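Local structure of amidohydrolase 3 domain-containing protein (Pyrococcus horikoshii, 3IGH) at residues 88-91 against 92-95; 107-110 against 111-114. The protein is of unknown physiological role but probably acts as a metal-dependent hydrolase on non-peptide carbon-nitrogen bonds. All coordinates share one frame; numbering follows the deposited sequence.

Contact 1 (88-91 against 92-95); sequences IEEL and IQRL
Arg94 presents the NE side of its guanidinium edge to Glu90 one helical turn earlier, and the two form a side-on, two-pronged salt bridge. NH2 of Arg94 donates to OE1 of Glu90 at 2.9 Å, while NE of Arg94 reaches OE2 of the same carboxylate, also at 2.9 Å. Both oxygens lie close to the guanidinium plane, but the carboxylate is turned 46° against it, and each oxygen is met from above the carboxylate plane. Glu90 was modelled in two conformers; the grip described is that of one, and whether the other keeps it is left open. The other edge of the guanidinium is held too: NH1 of Arg94 donates to the backbone oxygens of Asp81 and Arg83. Extended from CG to NE, the arginine chain runs over the Glu90 carbonyl, while Glu90 bends at CG (chi2 -88°) to bring its acid round. A second flat pair, Glu89 and Gln93, lies side by side. OE2 of Glu89 is 3.2 Å from NE2 of Gln93, but the angle is too poor for a hydrogen bond.

All this sits on one side of helix 88-96, the helical link of a beta-alpha-beta unit between the parallel strands 80-81 and 103-108. The helix is amphipathic, its backbone held by regular i to i+4 bonds such as Ile92 N to Ile88 O at 2.9 Å. Leu91 and Leu95 point the same way from its buried side, CD2 of Leu91 meeting CD1 of Leu95 at 3.8 Å. Ile92 adds to this apolar face, its CD1 lying 4.1 Å from CD2 of Leu91 and its CG1 beside CG2 of Ile88. Leu122 of helix 119-122 packs on Leu91, Ile92 and Leu95, and Ile131 of strand 129-133 touches both leucines.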
# COMPACT_ATOMS: atom_id res chain seq x y z
N ILE A 88 40.85 -13.05 25.60
CA ILE A 88 40.71 -13.39 24.18
C ILE A 88 40.15 -14.80 24.04
O ILE A 88 39.24 -15.04 23.23
CB ILE A 88 42.06 -13.23 23.41
CG1 ILE A 88 42.56 -11.78 23.44
CG2 ILE A 88 41.94 -13.73 21.96
CD1 ILE A 88 41.55 -10.73 22.96
N GLU A 89 40.65 -15.72 24.86
CA GLU A 89 40.18 -17.11 24.91
C GLU A 89 38.67 -17.21 25.11
O GLU A 89 37.99 -17.94 24.38
CB GLU A 89 40.95 -17.89 26.01
CG GLU A 89 40.49 -19.34 26.26
CD GLU A 89 39.46 -19.47 27.38
OE1 GLU A 89 39.69 -18.91 28.48
OE2 GLU A 89 38.43 -20.14 27.17
N GLU A 90 38.15 -16.47 26.09
CA GLU A 90 36.72 -16.45 26.40
C GLU A 90 35.93 -15.87 25.22
O GLU A 90 34.88 -16.39 24.85
CB GLU A 90 36.47 -15.63 27.67
CG GLU A 90 35.64 -16.33 28.75
CD GLU A 90 34.14 -16.15 28.59
OE1 GLU A 90 33.49 -15.67 29.54
OE2 GLU A 90 33.60 -16.48 27.52
N LEU A 91 36.46 -14.79 24.64
CA LEU A 91 35.87 -14.12 23.49
C LEU A 91 35.73 -15.06 22.28
O LEU A 91 34.65 -15.13 21.68
CB LEU A 91 36.68 -12.86 23.15
CG LEU A 91 36.30 -11.91 22.00
CD1 LEU A 91 36.47 -10.47 22.43
CD2 LEU A 91 37.13 -12.20 20.75
N ILE A 92 36.79 -15.80 21.96
CA ILE A 92 36.78 -16.75 20.84
C ILE A 92 35.81 -17.89 21.10
O ILE A 92 35.09 -18.34 20.20
CB ILE A 92 38.22 -17.30 20.51
CG1 ILE A 92 39.20 -16.16 20.17
CG2 ILE A 92 38.19 -18.34 19.38
CD1 ILE A 92 38.89 -15.39 18.90
N GLN A 93 35.76 -18.35 22.35
CA GLN A 93 34.86 -19.41 22.76
C GLN A 93 33.39 -19.02 22.53
O GLN A 93 32.61 -19.83 22.01
CB GLN A 93 35.11 -19.78 24.23
CG GLN A 93 34.58 -21.15 24.64
CD GLN A 93 34.84 -21.48 26.11
OE1 GLN A 93 34.71 -22.63 26.53
NE2 GLN A 93 35.21 -20.46 26.90
N ARG A 94 33.04 -17.78 22.88
CA ARG A 94 31.69 -17.24 22.66
C ARG A 94 31.35 -17.14 21.18
O ARG A 94 30.25 -17.52 20.76
CB ARG A 94 31.53 -15.87 23.34
CG ARG A 94 31.55 -15.92 24.86
CD ARG A 94 31.26 -14.55 25.46
NE ARG A 94 31.55 -14.53 26.89
CZ ARG A 94 31.12 -13.60 27.74
NH1 ARG A 94 30.35 -12.60 27.32
NH2 ARG A 94 31.45 -13.68 29.02
N LEU A 95 32.29 -16.63 20.39
CA LEU A 95 32.08 -16.47 18.96
C LEU A 95 31.93 -17.81 18.22
O LEU A 95 31.18 -17.90 17.24
CB LEU A 95 33.17 -15.61 18.34
CG LEU A 95 33.15 -14.15 18.78
CD1 LEU A 95 34.42 -13.46 18.34
CD2 LEU A 95 31.91 -13.40 18.24

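Contact 2 (107-110 against 111-114); sequences GWDQ and DELG. With SO4 (sulfate ion), chain I.
Asp109 caps the short helix 110-113 and gives it two acceptors. Its OD1 takes the backbone N of Asp111 at 2.9 Å, approached from well above the carboxylate plane; CG stands anti to the backbone N (chi1 -179°), which lays the carboxylate over the start of the turn. The backbone O of Asp109 accepts from Leu113 N at 3.0 Å and, weakly, from Glu112 N. At the far end Gly114 N closes on Gln110 O at 2.8 Å.

Water 1 donates both to Gly107 O and, at 2.6 Å, to Glu112 OE2, while water 2 links that same OE2 to Asp109 N, standing where a capping box would have a direct bond. Gly84 N also donates to this oxygen.

Apolar contact is slight: CD1 of Leu113 approaches CE3 of Trp108 obliquely at 4.0 Å.

NE2 of Gln110, in one of its two modelled conformers, donates at 2.9 Å to O4 of a sulfate, probably from the crystallisation liquor, that Trp116 NE1 also holds; its OE1 accepts from Arg133 NE. OD1 of Asp109 is 4.0 Å from OD2 of Asp111, a like-charge approach that Arg133 and Lys134 may ease through long, weak ion pairs. Replacing Asp109 with an alanine removes the carboxylate and would probably leave Asp111 N without its capping acceptor, the first turn less firmly held. The acids of Asp111 and Glu112 both come near that of Asp109 and would probably repel it, a cost the amides and partial positive charge at the helix start are likely to offset in part.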
# COMPACT_ATOMS: atom_id res chain seq x y z
N GLY A 107 29.90 -5.63 22.33
CA GLY A 107 30.05 -5.42 23.76
C GLY A 107 31.40 -5.71 24.39
O GLY A 107 31.53 -5.59 25.60
N TRP A 108 32.40 -6.09 23.59
CA TRP A 108 33.73 -6.36 24.16
C TRP A 108 34.41 -5.07 24.61
O TRP A 108 34.10 -3.99 24.12
CB TRP A 108 34.65 -7.15 23.19
CG TRP A 108 34.98 -6.43 21.90
CD1 TRP A 108 34.36 -6.60 20.70
CD2 TRP A 108 36.02 -5.46 21.68
NE1 TRP A 108 34.92 -5.79 19.75
CE2 TRP A 108 35.95 -5.08 20.32
CE3 TRP A 108 37.00 -4.87 22.49
CZ2 TRP A 108 36.81 -4.14 19.75
CZ3 TRP A 108 37.86 -3.93 21.93
CH2 TRP A 108 37.76 -3.58 20.57
N ASP A 109 35.36 -5.20 25.53
CA ASP A 109 36.08 -4.06 26.07
C ASP A 109 37.50 -4.52 26.37
O ASP A 109 37.69 -5.51 27.08
CB ASP A 109 35.38 -3.60 27.36
CG ASP A 109 36.04 -2.38 28.01
OD1 ASP A 109 37.07 -1.85 27.53
OD2 ASP A 109 35.48 -1.91 29.03
N GLN A 110 38.48 -3.78 25.84
CA GLN A 110 39.90 -4.11 26.05
C GLN A 110 40.29 -4.04 27.53
O GLN A 110 41.21 -4.72 27.96
CB GLN A 110 40.84 -3.25 25.18
CG GLN A 110 40.94 -1.76 25.54
CD GLN A 110 39.88 -0.90 24.87
OE1 GLN A 110 38.83 -1.39 24.45
NE2 GLN A 110 40.15 0.39 24.76
N ASP A 111 39.57 -3.21 28.30
CA ASP A 111 39.79 -3.09 29.74
C ASP A 111 39.43 -4.36 30.51
O ASP A 111 40.06 -4.69 31.52
CB ASP A 111 39.02 -1.88 30.29
CG ASP A 111 39.64 -0.56 29.87
OD1 ASP A 111 40.78 -0.57 29.33
OD2 ASP A 111 39.00 0.49 30.09
N GLU A 112 38.42 -5.08 30.02
CA GLU A 112 38.03 -6.38 30.58
C GLU A 112 38.89 -7.53 30.06
O GLU A 112 39.22 -8.46 30.81
CB GLU A 112 36.56 -6.67 30.27
CG GLU A 112 35.57 -5.69 30.90
CD GLU A 112 34.11 -6.06 30.62
OE1 GLU A 112 33.39 -6.37 31.59
OE2 GLU A 112 33.70 -6.06 29.44
N LEU A 113 39.24 -7.46 28.78
CA LEU A 113 40.00 -8.50 28.10
C LEU A 113 41.48 -8.50 28.50
O LEU A 113 42.12 -9.56 28.55
CB LEU A 113 39.90 -8.30 26.58
CG LEU A 113 38.53 -8.48 25.90
CD1 LEU A 113 38.59 -7.96 24.47
CD2 LEU A 113 38.10 -9.93 25.94
N GLY A 114 42.01 -7.32 28.78
CA GLY A 114 43.44 -7.15 29.05
C GLY A 114 44.22 -6.60 27.88
O GLY A 114 45.37 -6.16 28.03
S SO4 I . 43.48 1.81 25.20
O1 SO4 I . 44.37 0.65 25.08
O2 SO4 I . 44.24 2.99 25.60
O3 SO4 I . 42.85 2.06 23.90
O4 SO4 I . 42.45 1.54 26.20
O HOH W 1 31.97 -4.57 28.14
O HOH W 2 35.00 -7.70 27.17

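In the fold
Following the chain, contact 1 comes first, on helix 88-96 after strand 80-81; contact 2 follows, where strand 103-108 turns into helix 110-113. They lie in series, neither nesting nor crossing, and since each joins adjacent segments they fix a helical turn and a strand-to-helix turn without closing any long loop. The chain between them returns to the sheet, so that strand 103-108 lies parallel to strand 80-81, and strand 129-133 flanks it in turn. The two contacts meet through Leu91, whose CD1 is 3.9 Å from CD1 of Leu113 and also packs on Trp108. Together they tie two helices to the mixed sheet that holds strands 80-81, 103-108 and 129-133.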